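Local coordinates for protein thermophilic dibenzothiophene desulfurization enzyme C (Paenibacillus sp. A11-2, PDB 5XDC) that probably oxidises dibenzothiophene to its sulfoxide and sulfone with reduced FMN and molecular oxygen, acting as a tetrameric flavin monooxygenase, at residues G40-E45 against A85-L90; W247-Q252 against E332-L337; L253-L258 against L387-A392; A304-A309 against T349-E354; Q340-K345 against A392-E397. All coordinates share one frame; numbering follows the deposited sequence.

Interaction 1. Residues G40-E45 against A85-L90; sequences GTPKAE and ASLGHL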
# COMPACT_ATOMS: atom_id res chain seq x y z
N GLY B 40 24.11 25.95 -4.55
CA GLY B 40 24.33 27.34 -4.89
C GLY B 40 23.27 27.90 -5.82
O GLY B 40 22.19 27.33 -6.01
N THR B 41 23.60 29.05 -6.42
CA THR B 41 22.60 29.85 -7.11
C THR B 41 22.68 29.60 -8.61
O THR B 41 23.74 29.83 -9.21
CB THR B 41 22.83 31.33 -6.80
OG1 THR B 41 22.81 31.52 -5.38
CG2 THR B 41 21.75 32.20 -7.44
N PRO B 42 21.61 29.15 -9.25
CA PRO B 42 21.63 28.91 -10.70
C PRO B 42 21.36 30.20 -11.47
O PRO B 42 20.32 30.41 -12.08
CB PRO B 42 20.51 27.88 -10.87
CG PRO B 42 19.53 28.28 -9.84
CD PRO B 42 20.31 28.77 -8.66
N LYS B 43 22.34 31.10 -11.41
CA LYS B 43 22.15 32.46 -11.91
C LYS B 43 21.84 32.46 -13.40
O LYS B 43 20.94 33.17 -13.86
CB LYS B 43 23.40 33.28 -11.59
CG LYS B 43 23.47 34.64 -12.26
CD LYS B 43 22.31 35.50 -11.86
CE LYS B 43 22.52 36.94 -12.35
NZ LYS B 43 21.27 37.75 -12.27
N ALA B 44 22.59 31.68 -14.18
CA ALA B 44 22.38 31.69 -15.63
C ALA B 44 20.96 31.27 -15.97
O ALA B 44 20.32 31.87 -16.84
CB ALA B 44 23.37 30.75 -16.31
N GLU B 45 20.46 30.26 -15.27
CA GLU B 45 19.13 29.74 -15.55
C GLU B 45 18.06 30.71 -15.08
O GLU B 45 17.03 30.88 -15.74
CB GLU B 45 18.98 28.37 -14.89
CG GLU B 45 19.81 27.27 -15.54
CD GLU B 45 21.30 27.38 -15.27
OE1 GLU B 45 21.69 27.88 -14.18
OE2 GLU B 45 22.08 26.94 -16.15
N ALA B 85 13.96 20.43 -10.57
CA ALA B 85 13.01 20.70 -9.50
C ALA B 85 13.32 21.99 -8.77
O ALA B 85 12.41 22.65 -8.28
CB ALA B 85 12.97 19.52 -8.51
N SER B 86 14.60 22.36 -8.66
CA SER B 86 14.95 23.62 -8.01
C SER B 86 14.46 24.80 -8.82
O SER B 86 13.91 25.77 -8.27
CB SER B 86 16.46 23.72 -7.81
OG SER B 86 16.92 22.83 -6.80
N LEU B 87 14.66 24.75 -10.14
CA LEU B 87 14.19 25.84 -10.98
C LEU B 87 12.66 25.88 -11.02
O LEU B 87 12.07 26.95 -11.00
CB LEU B 87 14.78 25.73 -12.38
CG LEU B 87 16.26 26.13 -12.46
CD1 LEU B 87 16.88 25.72 -13.78
CD2 LEU B 87 16.40 27.64 -12.25
N GLY B 88 12.00 24.71 -11.04
CA GLY B 88 10.55 24.71 -10.91
C GLY B 88 10.09 25.33 -9.60
O GLY B 88 9.14 26.12 -9.57
N HIS B 89 10.76 24.97 -8.50
CA HIS B 89 10.47 25.56 -7.20
C HIS B 89 10.67 27.07 -7.21
O HIS B 89 9.81 27.83 -6.76
CB HIS B 89 11.36 24.85 -6.17
CG HIS B 89 11.43 25.50 -4.83
ND1 HIS B 89 11.22 24.79 -3.67
CD2 HIS B 89 11.79 26.75 -4.45
CE1 HIS B 89 11.40 25.59 -2.63
NE2 HIS B 89 11.73 26.79 -3.08
N LEU B 90 11.81 27.53 -7.73
CA LEU B 90 12.07 28.97 -7.74
C LEU B 90 11.01 29.70 -8.55
O LEU B 90 10.46 30.72 -8.11
CB LEU B 90 13.46 29.25 -8.30
CG LEU B 90 14.66 28.85 -7.44
CD1 LEU B 90 15.93 28.93 -8.25
CD2 LEU B 90 14.71 29.73 -6.20
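Pro42, at the centre of an inverse gamma turn and at the N-cap position of helix 43-52, presents its ring corner to both Leu87 and Leu90, so the turn that starts one helix also packs on helix 85-104. Its CG lies 4.0 Å from Leu87 CD2 and 4.0 Å from Leu90 CD1. The two approaches differ: Leu87 runs past the ring, pointing the other way, whereas Leu90 points its CD1 methyl straight at the Pro42 ring. Glu45 adds the aliphatic root of its side chain, crossing Leu87 at about a right angle with CB 3.6 Å from Leu87 CD1 and 3.8 Å from Leu87 CD2. A bend at chi2 (72°) then carries the carboxylate away from helix 85-104, leaving an apolar contact without a hydrogen bond. With an alanine in place of Leu87, both methyls would be lost, which would probably open a gap between the Pro42 ring and the Glu45 stem. Helix 16-38 closes in alongside, Phe28 touching both Glu45 and Leu87, while farther along helix 85-104 His89 turns to the indole pocket and touches Leu258 of helix 247-276.

Interaction 2. Residues W247-Q252 against E332-L337; sequences WTPITQ and EQRGQL. With SO4 (sulfate ion), chain K.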
# COMPACT_ATOMS: atom_id res chain seq x y z
N TRP B 247 -4.34 32.98 -0.81
CA TRP B 247 -2.90 32.79 -0.98
C TRP B 247 -2.50 31.35 -0.66
O TRP B 247 -1.69 30.76 -1.38
CB TRP B 247 -2.12 33.77 -0.09
CG TRP B 247 -0.65 33.52 -0.20
CD1 TRP B 247 0.18 33.99 -1.16
CD2 TRP B 247 0.14 32.68 0.65
NE1 TRP B 247 1.45 33.52 -0.95
CE2 TRP B 247 1.46 32.71 0.15
CE3 TRP B 247 -0.14 31.91 1.79
CZ2 TRP B 247 2.50 32.00 0.74
CZ3 TRP B 247 0.90 31.20 2.37
CH2 TRP B 247 2.20 31.25 1.85
N THR B 248 -3.08 30.78 0.40
CA THR B 248 -2.65 29.44 0.82
C THR B 248 -3.07 28.37 -0.18
O THR B 248 -2.20 27.60 -0.60
CB THR B 248 -3.18 29.13 2.22
OG1 THR B 248 -3.13 30.31 3.01
CG2 THR B 248 -2.33 28.03 2.87
N PRO B 249 -4.34 28.25 -0.59
CA PRO B 249 -4.65 27.23 -1.61
C PRO B 249 -3.87 27.44 -2.89
O PRO B 249 -3.40 26.45 -3.47
CB PRO B 249 -6.16 27.37 -1.82
CG PRO B 249 -6.55 28.66 -1.15
CD PRO B 249 -5.56 28.89 -0.06
N ILE B 250 -3.68 28.69 -3.33
CA ILE B 250 -2.87 28.94 -4.53
C ILE B 250 -1.48 28.34 -4.36
O ILE B 250 -0.95 27.68 -5.25
CB ILE B 250 -2.79 30.45 -4.82
CG1 ILE B 250 -4.14 30.94 -5.34
CG2 ILE B 250 -1.68 30.75 -5.81
CD1 ILE B 250 -4.23 32.46 -5.41
N THR B 251 -0.87 28.62 -3.21
CA THR B 251 0.51 28.22 -2.98
C THR B 251 0.62 26.72 -2.78
O THR B 251 1.56 26.09 -3.27
CB THR B 251 1.05 28.99 -1.78
OG1 THR B 251 1.08 30.39 -2.08
CG2 THR B 251 2.48 28.54 -1.42
N GLN B 252 -0.33 26.13 -2.07
CA GLN B 252 -0.32 24.69 -1.87
C GLN B 252 -0.55 23.95 -3.19
O GLN B 252 -0.02 22.85 -3.38
CB GLN B 252 -1.36 24.32 -0.81
CG GLN B 252 -0.98 24.78 0.57
CD GLN B 252 0.05 23.86 1.21
OE1 GLN B 252 -0.01 22.65 1.04
NE2 GLN B 252 0.99 24.43 1.95
N GLU B 332 -16.79 29.88 2.40
CA GLU B 332 -17.21 28.61 1.83
C GLU B 332 -16.51 28.34 0.51
O GLU B 332 -16.04 27.21 0.27
CB GLU B 332 -18.73 28.59 1.67
CG GLU B 332 -19.46 28.58 3.01
CD GLU B 332 -19.54 29.95 3.72
OE1 GLU B 332 -19.44 31.01 3.06
OE2 GLU B 332 -19.71 29.96 4.97
N GLN B 333 -16.42 29.35 -0.36
CA GLN B 333 -15.68 29.20 -1.61
C GLN B 333 -14.21 28.91 -1.35
O GLN B 333 -13.62 28.04 -1.98
CB GLN B 333 -15.82 30.47 -2.46
CG GLN B 333 -17.25 30.73 -2.95
CD GLN B 333 -17.41 32.10 -3.59
OE1 GLN B 333 -16.79 33.07 -3.14
NE2 GLN B 333 -18.21 32.19 -4.64
N ARG B 334 -13.61 29.66 -0.43
CA ARG B 334 -12.20 29.47 -0.11
C ARG B 334 -11.97 28.10 0.52
O ARG B 334 -11.00 27.41 0.18
CB ARG B 334 -11.72 30.58 0.82
CG ARG B 334 -10.22 30.59 1.07
CD ARG B 334 -9.81 29.79 2.30
NE ARG B 334 -8.40 30.03 2.59
CZ ARG B 334 -7.60 29.21 3.27
NH1 ARG B 334 -8.04 28.05 3.74
NH2 ARG B 334 -6.34 29.56 3.46
N GLY B 335 -12.86 27.70 1.42
CA GLY B 335 -12.70 26.43 2.12
C GLY B 335 -12.83 25.24 1.19
O GLY B 335 -12.02 24.31 1.25
N GLN B 336 -13.84 25.26 0.32
CA GLN B 336 -13.97 24.20 -0.68
C GLN B 336 -12.74 24.14 -1.57
O GLN B 336 -12.25 23.05 -1.89
CB GLN B 336 -15.21 24.41 -1.54
CG GLN B 336 -16.50 24.20 -0.79
CD GLN B 336 -17.71 24.50 -1.65
OE1 GLN B 336 -17.59 24.71 -2.86
NE2 GLN B 336 -18.88 24.54 -1.03
N LEU B 337 -12.22 25.29 -1.98
CA LEU B 337 -11.02 25.28 -2.80
C LEU B 337 -9.85 24.68 -2.04
O LEU B 337 -9.11 23.85 -2.58
CB LEU B 337 -10.68 26.69 -3.28
CG LEU B 337 -9.38 26.74 -4.07
CD1 LEU B 337 -9.39 25.94 -5.35
CD2 LEU B 337 -8.99 28.20 -4.36
S SO4 K . -19.68 30.02 -7.29
O1 SO4 K . -20.89 29.29 -7.66
O2 SO4 K . -18.69 29.89 -8.35
O3 SO4 K . -20.00 31.44 -7.11
O4 SO4 K . -19.21 29.48 -6.01
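Two helices of the C-terminal bundle characteristic of the acyl-CoA dehydrogenase fold, 247-276 and 331-363, meet here through Thr248 and Pro249 on one and Arg334 and Leu337 on the other. Helix 293-324 comes between them in sequence, and accordingly they run nearly parallel, their local axes 20° apart in direction and 9.9 Å apart at closest approach. Pro249 serves both partners. Its CB packs 3.9 Å from Leu337 CD2, while its CD sits over one face of the Arg334 guanidinium, toward the rim, at 3.7 Å from NH2. Arg334 reaches this place by a bend at chi2 (-92°), which swings an otherwise extended chain toward the other helix. Thr248 OG1 lies at the guanidinium edge, near its plane, 3.3 Å from NH2. On another side of helix 331-363, Gln333 NE2 donates to O4 of a sulfate ion at 3.2 Å and more weakly to O3; Arg319 and Arg326 also bind this ion, probably picked up from the crystallisation solution. The firmer polar partners of the contact lie in neighbouring loops: Arg334 NE bonds to Ser245 O and NH1 forms a salt bridge with the terminal carboxylate of Ser414, while Thr248 OG1 bonds to Ser411 O. The chemistry thus implies that this helix pair anchors the C-terminal tail, and with it probably helps to place Tyr413 of the FMN site.

Interaction 3. Residues L253-L258 against L387-A392; sequences LIFTHL and LHDPVA. With IND (indole), chain J.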
# COMPACT_ATOMS: atom_id res chain seq x y z
N LEU B 253 -1.27 24.56 -4.13
CA LEU B 253 -1.39 23.95 -5.46
C LEU B 253 -0.15 24.16 -6.31
O LEU B 253 0.15 23.33 -7.18
CB LEU B 253 -2.64 24.48 -6.18
CG LEU B 253 -3.08 23.66 -7.39
CD1 LEU B 253 -3.50 22.27 -7.01
CD2 LEU B 253 -4.24 24.35 -8.10
N ILE B 254 0.62 25.24 -6.08
CA ILE B 254 1.95 25.34 -6.68
C ILE B 254 2.81 24.15 -6.26
O ILE B 254 3.43 23.49 -7.10
CB ILE B 254 2.62 26.68 -6.29
CG1 ILE B 254 1.93 27.84 -7.00
CG2 ILE B 254 4.09 26.67 -6.65
CD1 ILE B 254 2.33 29.22 -6.46
N PHE B 255 2.84 23.86 -4.96
CA PHE B 255 3.62 22.72 -4.48
C PHE B 255 3.15 21.43 -5.13
O PHE B 255 3.97 20.59 -5.53
CB PHE B 255 3.50 22.61 -2.96
CG PHE B 255 3.98 23.83 -2.19
CD1 PHE B 255 4.85 24.73 -2.76
CD2 PHE B 255 3.57 24.03 -0.87
CE1 PHE B 255 5.30 25.84 -2.04
CE2 PHE B 255 4.01 25.13 -0.15
CZ PHE B 255 4.88 26.04 -0.74
N THR B 256 1.83 21.27 -5.24
CA THR B 256 1.27 20.08 -5.87
C THR B 256 1.82 19.88 -7.27
O THR B 256 2.17 18.76 -7.66
CB THR B 256 -0.26 20.20 -5.91
OG1 THR B 256 -0.77 20.28 -4.59
CG2 THR B 256 -0.89 18.99 -6.59
N HIS B 257 1.92 20.96 -8.05
CA HIS B 257 2.45 20.85 -9.40
C HIS B 257 3.97 20.62 -9.43
O HIS B 257 4.47 20.04 -10.40
CB HIS B 257 2.05 22.11 -10.17
CG HIS B 257 0.63 22.08 -10.62
ND1 HIS B 257 -0.42 22.43 -9.80
CD2 HIS B 257 0.07 21.68 -11.79
CE1 HIS B 257 -1.56 22.27 -10.45
NE2 HIS B 257 -1.29 21.81 -11.66
N LEU B 258 4.71 21.05 -8.40
CA LEU B 258 6.10 20.62 -8.29
C LEU B 258 6.17 19.11 -8.18
O LEU B 258 6.98 18.47 -8.87
CB LEU B 258 6.76 21.26 -7.07
CG LEU B 258 6.91 22.78 -7.04
CD1 LEU B 258 7.60 23.20 -5.76
CD2 LEU B 258 7.68 23.26 -8.27
N LEU B 387 8.07 17.66 2.62
CA LEU B 387 8.08 17.88 4.05
C LEU B 387 7.78 19.32 4.44
O LEU B 387 7.73 19.63 5.63
CB LEU B 387 9.45 17.49 4.62
CG LEU B 387 9.86 16.05 4.33
CD1 LEU B 387 11.32 15.83 4.70
CD2 LEU B 387 8.98 15.07 5.08
N HIS B 388 7.57 20.20 3.45
CA HIS B 388 7.29 21.61 3.73
C HIS B 388 6.28 21.76 4.86
O HIS B 388 6.47 22.55 5.79
CB HIS B 388 6.80 22.29 2.45
CG HIS B 388 6.39 23.71 2.64
ND1 HIS B 388 5.13 24.06 3.09
CD2 HIS B 388 7.06 24.87 2.44
CE1 HIS B 388 5.05 25.38 3.15
NE2 HIS B 388 6.20 25.89 2.75
N ASP B 389 5.17 21.04 4.77
CA ASP B 389 4.20 20.95 5.84
C ASP B 389 3.65 19.53 5.81
O ASP B 389 3.63 18.90 4.75
CB ASP B 389 3.09 22.00 5.71
CG ASP B 389 2.40 21.98 4.37
OD1 ASP B 389 2.90 22.64 3.42
OD2 ASP B 389 1.37 21.30 4.27
N PRO B 390 3.26 18.99 6.96
CA PRO B 390 3.03 17.54 7.04
C PRO B 390 1.77 17.11 6.30
O PRO B 390 0.68 17.60 6.56
CB PRO B 390 2.93 17.27 8.55
CG PRO B 390 2.75 18.58 9.19
CD PRO B 390 3.27 19.64 8.27
N VAL B 391 1.95 16.14 5.40
CA VAL B 391 0.81 15.65 4.64
C VAL B 391 -0.21 15.01 5.57
O VAL B 391 -1.41 15.00 5.28
CB VAL B 391 1.28 14.69 3.54
CG1 VAL B 391 1.76 13.36 4.13
CG2 VAL B 391 0.20 14.50 2.52
N ALA B 392 0.22 14.52 6.74
CA ALA B 392 -0.74 13.96 7.68
C ALA B 392 -1.80 14.98 8.08
O ALA B 392 -2.96 14.61 8.32
CB ALA B 392 -0.03 13.44 8.93
N1 IND J . 13.15 23.09 0.22
C2 IND J . 13.25 24.33 -0.25
C3 IND J . 12.48 24.99 0.53
C4 IND J . 10.95 24.72 2.48
C5 IND J . 10.46 23.73 3.34
C6 IND J . 10.87 22.39 3.19
C7 IND J . 11.76 22.04 2.18
C8 IND J . 12.26 23.01 1.33
C9 IND J . 11.83 24.38 1.49
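With CG anti to the backbone N (chi1 175°), His388 swings its imidazole toward Phe255, whose own first torsion sets the phenyl ring anti to its carbonyl carbon and out from helix 247-276. The two aromatic groups meet edge-to-face: the CE2 edge of Phe255 points at the face of His388, toward the rim, with the ring centroids 4.5 Å apart and the planes at 55°. The closest pair is Phe255 CE2 to His388 CE1, at 3.5 Å. What fixes the rotation of the imidazole is Asp389, the next residue along. His388 ND1 donates to Asp389 OD1 at 2.7 Å, in the ring plane and nearly straight (162°), engaging the anti lone pair of that oxygen. Asp389 is itself positioned by a second shell, since Gln252 NE2 bonds to OD1 and Lys345 forms a salt bridge with OD2. Thus held, His388 helps to line the pocket for the bound indole, its CA 3.7 Å from indole C6 and its CD2 3.7 Å from indole C5. Tyr93 and His385 add their rings beside both Phe255 and His388, and the ring of Tyr413 meets His388. The contact joins helix 247-276 to the turn between helices 376-385 and 391-404, with helix 85-104 bringing in Tyr93 and Phe281 of the second subunit packing against Pro390.

Interaction 4. Residues A304-A309 against T349-E354; sequences AQLQVA and TRLVIE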
# COMPACT_ATOMS: atom_id res chain seq x y z
N ALA B 304 -0.65 5.37 -14.68
CA ALA B 304 -2.10 5.53 -14.51
C ALA B 304 -2.40 6.53 -13.40
O ALA B 304 -3.23 7.44 -13.57
CB ALA B 304 -2.73 4.18 -14.19
N GLN B 305 -1.78 6.34 -12.23
CA GLN B 305 -1.99 7.29 -11.14
C GLN B 305 -1.59 8.70 -11.55
O GLN B 305 -2.28 9.66 -11.21
CB GLN B 305 -1.20 6.85 -9.91
CG GLN B 305 -1.71 5.58 -9.30
CD GLN B 305 -0.88 5.16 -8.11
OE1 GLN B 305 -0.25 4.11 -8.12
NE2 GLN B 305 -0.86 5.99 -7.07
N LEU B 306 -0.48 8.84 -12.29
CA LEU B 306 -0.06 10.17 -12.75
C LEU B 306 -1.11 10.81 -13.65
O LEU B 306 -1.42 12.00 -13.49
CB LEU B 306 1.27 10.08 -13.48
CG LEU B 306 1.81 11.42 -14.00
CD1 LEU B 306 2.10 12.39 -12.88
CD2 LEU B 306 3.05 11.16 -14.81
N GLN B 307 -1.66 10.05 -14.60
CA GLN B 307 -2.67 10.61 -15.49
C GLN B 307 -3.84 11.16 -14.69
O GLN B 307 -4.30 12.28 -14.92
CB GLN B 307 -3.21 9.57 -16.47
CG GLN B 307 -2.21 8.87 -17.39
CD GLN B 307 -1.19 9.79 -18.03
OE1 GLN B 307 -1.53 10.64 -18.86
NE2 GLN B 307 0.08 9.58 -17.69
N VAL B 308 -4.33 10.37 -13.73
CA VAL B 308 -5.51 10.79 -12.99
C VAL B 308 -5.18 12.00 -12.12
O VAL B 308 -5.97 12.95 -12.04
CB VAL B 308 -6.06 9.62 -12.16
CG1 VAL B 308 -7.22 10.08 -11.29
CG2 VAL B 308 -6.52 8.48 -13.07
N ALA B 309 -4.03 11.98 -11.44
CA ALA B 309 -3.65 13.10 -10.59
C ALA B 309 -3.49 14.38 -11.40
O ALA B 309 -3.90 15.46 -10.95
CB ALA B 309 -2.34 12.79 -9.85
N THR B 349 1.66 13.88 -3.40
CA THR B 349 2.73 13.57 -2.46
C THR B 349 2.98 12.07 -2.40
O THR B 349 4.10 11.61 -2.58
CB THR B 349 2.39 14.11 -1.07
OG1 THR B 349 2.34 15.55 -1.08
CG2 THR B 349 3.42 13.66 -0.02
N ARG B 350 1.92 11.29 -2.14
CA ARG B 350 2.08 9.84 -2.08
C ARG B 350 2.64 9.31 -3.38
O ARG B 350 3.54 8.45 -3.38
CB ARG B 350 0.75 9.17 -1.76
CG ARG B 350 0.13 9.58 -0.42
CD ARG B 350 1.09 9.38 0.73
NE ARG B 350 0.43 9.43 2.03
CZ ARG B 350 1.07 9.67 3.17
NH1 ARG B 350 2.38 9.89 3.17
NH2 ARG B 350 0.40 9.68 4.32
N LEU B 351 2.14 9.83 -4.51
CA LEU B 351 2.57 9.33 -5.81
C LEU B 351 4.06 9.57 -6.03
O LEU B 351 4.81 8.65 -6.38
CB LEU B 351 1.75 9.98 -6.93
CG LEU B 351 2.24 9.62 -8.32
CD1 LEU B 351 2.17 8.12 -8.53
CD2 LEU B 351 1.43 10.38 -9.39
N VAL B 352 4.51 10.81 -5.83
CA VAL B 352 5.89 11.12 -6.20
C VAL B 352 6.86 10.40 -5.27
O VAL B 352 7.92 9.95 -5.71
CB VAL B 352 6.14 12.64 -6.24
CG1 VAL B 352 6.15 13.27 -4.86
CG2 VAL B 352 7.46 12.92 -6.97
N ILE B 353 6.51 10.27 -3.99
CA ILE B 353 7.43 9.62 -3.04
C ILE B 353 7.54 8.13 -3.34
O ILE B 353 8.64 7.56 -3.29
CB ILE B 353 6.98 9.89 -1.59
CG1 ILE B 353 7.13 11.38 -1.23
CG2 ILE B 353 7.75 9.03 -0.59
CD1 ILE B 353 8.55 11.93 -1.35
N GLU B 354 6.43 7.47 -3.70
CA GLU B 354 6.46 6.05 -4.05
C GLU B 354 7.20 5.83 -5.36
O GLU B 354 8.08 4.96 -5.46
CB GLU B 354 5.04 5.49 -4.16
CG GLU B 354 4.31 5.42 -2.85
CD GLU B 354 2.90 4.84 -2.99
OE1 GLU B 354 2.49 4.51 -4.12
OE2 GLU B 354 2.21 4.72 -1.95
O HOH W 1 0.96 2.85 -5.74
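Leu351 drives one methyl against the backbone of helix 293-324, and there the contact is tight: its CD2 lies 3.7 Å from Leu306 CA and 3.8 Å from Leu306 N, close enough to sit on the helix surface and not merely among its side chains. The Leu306 side chain crosses that of Leu351 at about a right angle, its CD1 4.1 Å from the same CD2. The other branch of Leu351 passes alongside Gln305, the two side chains pointing in opposite directions, and brings CD1 to 3.9 Å from Gln305 CB. Leu351 holds CG opposite its backbone N (chi1 174°), which sends the side chain out to the facing helix and spreads its two methyls over neighbouring residues. The pairing belongs to a helical hairpin: helices 293-324 and 331-363 follow each other in the chain, run in roughly opposite directions at this point, and form part of the C-terminal helical bundle of the acyl-CoA dehydrogenase fold. At the tight end, helix 247-276 adds Arg264 against Leu306 and Leu260 against Ala309. Toward solvent the character changes. Beyond Leu351 the helices are linked by way of water, which donates one hydrogen bond to Gln305 OE1 at 3.0 Å and another to Glu354 OE1 at 2.8 Å. Glu354 OE1 also forms a salt bridge with Arg358, one turn further along its helix. Even this looser side adjoins the tetramer interface, for Val347 of the third subunit packs against Gln305.

Interaction 5. Residues Q340-K345 against A392-E397; sequences QVASAK and AYKIRE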
# COMPACT_ATOMS: atom_id res chain seq x y z
N GLN B 340 -10.09 20.97 -1.98
CA GLN B 340 -9.74 20.38 -3.27
C GLN B 340 -8.23 20.42 -3.51
O GLN B 340 -7.67 19.47 -4.07
CB GLN B 340 -10.47 21.10 -4.41
CG GLN B 340 -11.98 20.84 -4.51
CD GLN B 340 -12.34 19.39 -4.85
OE1 GLN B 340 -11.84 18.80 -5.83
NE2 GLN B 340 -13.24 18.81 -4.06
N VAL B 341 -7.57 21.51 -3.12
CA VAL B 341 -6.12 21.62 -3.26
C VAL B 341 -5.43 20.61 -2.36
O VAL B 341 -4.49 19.93 -2.77
CB VAL B 341 -5.66 23.06 -2.96
CG1 VAL B 341 -4.13 23.13 -2.81
CG2 VAL B 341 -6.13 24.01 -4.06
N ALA B 342 -5.86 20.54 -1.10
CA ALA B 342 -5.27 19.59 -0.16
C ALA B 342 -5.38 18.17 -0.70
O ALA B 342 -4.42 17.39 -0.63
CB ALA B 342 -5.95 19.70 1.19
N SER B 343 -6.54 17.83 -1.27
CA SER B 343 -6.73 16.50 -1.83
C SER B 343 -5.73 16.23 -2.95
O SER B 343 -5.09 15.18 -2.98
CB SER B 343 -8.16 16.34 -2.34
OG SER B 343 -9.11 16.40 -1.29
N ALA B 344 -5.60 17.18 -3.88
CA ALA B 344 -4.63 17.02 -4.96
C ALA B 344 -3.21 16.89 -4.41
O ALA B 344 -2.42 16.07 -4.90
CB ALA B 344 -4.74 18.20 -5.92
N LYS B 345 -2.87 17.69 -3.39
CA LYS B 345 -1.52 17.62 -2.83
C LYS B 345 -1.26 16.27 -2.18
O LYS B 345 -0.16 15.73 -2.29
CB LYS B 345 -1.32 18.73 -1.81
CG LYS B 345 0.13 18.93 -1.42
CD LYS B 345 0.24 19.80 -0.22
CE LYS B 345 1.68 20.04 0.14
NZ LYS B 345 1.78 20.71 1.43
N ALA B 392 0.22 14.52 6.74
CA ALA B 392 -0.74 13.96 7.68
C ALA B 392 -1.80 14.98 8.08
O ALA B 392 -2.96 14.61 8.32
CB ALA B 392 -0.03 13.44 8.93
N TYR B 393 -1.44 16.26 8.20
CA TYR B 393 -2.45 17.25 8.57
C TYR B 393 -3.27 17.73 7.38
O TYR B 393 -4.43 18.13 7.57
CB TYR B 393 -1.80 18.41 9.35
CG TYR B 393 -1.58 17.93 10.76
CD1 TYR B 393 -2.63 17.93 11.68
CD2 TYR B 393 -0.38 17.38 11.14
CE1 TYR B 393 -2.47 17.43 12.95
CE2 TYR B 393 -0.20 16.88 12.41
CZ TYR B 393 -1.25 16.91 13.32
OH TYR B 393 -1.09 16.40 14.59
N LYS B 394 -2.75 17.64 6.16
CA LYS B 394 -3.61 17.83 4.99
C LYS B 394 -4.67 16.74 4.94
O LYS B 394 -5.84 17.01 4.65
CB LYS B 394 -2.78 17.85 3.71
CG LYS B 394 -1.93 19.10 3.55
CD LYS B 394 -2.78 20.33 3.16
CE LYS B 394 -2.11 21.63 3.60
NZ LYS B 394 -2.18 21.79 5.08
N ILE B 395 -4.28 15.50 5.27
CA ILE B 395 -5.23 14.39 5.32
C ILE B 395 -6.28 14.65 6.40
O ILE B 395 -7.49 14.49 6.16
CB ILE B 395 -4.48 13.06 5.53
CG1 ILE B 395 -3.72 12.69 4.25
CG2 ILE B 395 -5.43 11.96 5.95
CD1 ILE B 395 -2.62 11.65 4.45
N ARG B 396 -5.84 15.06 7.60
CA ARG B 396 -6.79 15.38 8.67
C ARG B 396 -7.75 16.49 8.24
O ARG B 396 -8.95 16.43 8.55
CB ARG B 396 -6.06 15.79 9.95
CG ARG B 396 -7.00 15.94 11.16
CD ARG B 396 -6.29 16.47 12.40
NE ARG B 396 -7.14 16.39 13.59
CZ ARG B 396 -8.13 17.23 13.88
NH1 ARG B 396 -8.41 18.25 13.07
NH2 ARG B 396 -8.85 17.06 14.98
N GLU B 397 -7.24 17.50 7.55
CA GLU B 397 -8.08 18.61 7.11
C GLU B 397 -9.15 18.15 6.13
O GLU B 397 -10.32 18.54 6.23
CB GLU B 397 -7.20 19.72 6.53
CG GLU B 397 -6.40 20.44 7.62
CD GLU B 397 -5.09 21.08 7.14
OE1 GLU B 397 -4.78 21.09 5.92
OE2 GLU B 397 -4.35 21.57 8.02
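No ring lies between Ala342 and Lys394; the flat group that shapes their contact is the carboxylate of Glu397, which offers the syn lone pair of OE1 to Lys394 NZ at 2.8 Å. This salt bridge within helix 391-404 draws the ammonium back over its own helix, and the bends at chi2 (-74°) and chi4 (-72°) fold the lysine chain accordingly. The middle of that chain is thereby turned to helix 331-363, where CD rests 3.8 Å from Ala342 CB. The small alanine lets the helices come near, the Ala342 and Lys394 CA atoms being 5.7 Å apart. Lys345, stretched out, brings its CD to 4.4 Å from Lys394 CG, while its NZ donates to Gln252 OE1. Replacing Lys394 with a leucine would remove its ammonium, which would probably leave Glu397 without its mate and Tyr413 O without a donor, since NZ bonds to that carbonyl too. The two lysine NZ atoms stand 5.5 Å apart, and their mutual repulsion is probably offset by Asp389 and Glu397. The chemistry implies that aliphatic stems fill the helix interface while the charged ends probably help to hold Asp389, beside the indole-pocket residue His388, and Tyr413 of the FMN site.

How the interactions relate
From the N terminus, interaction 1 closes first, a short loop wholly within the N-terminal helical domain, before the strands of the middle domain begin. The other four interlace among the C-terminal helices. Interaction 2 opens at 247-252 and closes at 332-337. Interaction 3 opens just after it and closes last but one, at 387-392, enclosing interaction 4 and crossing interaction 2. Interaction 4 also crosses interaction 2, and interaction 5 starts only after interaction 2 has closed, crossing interactions 3 and 4 and sharing Ala392 with interaction 3. Gln252, Lys345 and Asp389 join interactions 2, 3 and 5 into one polar network, while Leu258 packing on Gly88 and His89 ties interaction 3 to interaction 1.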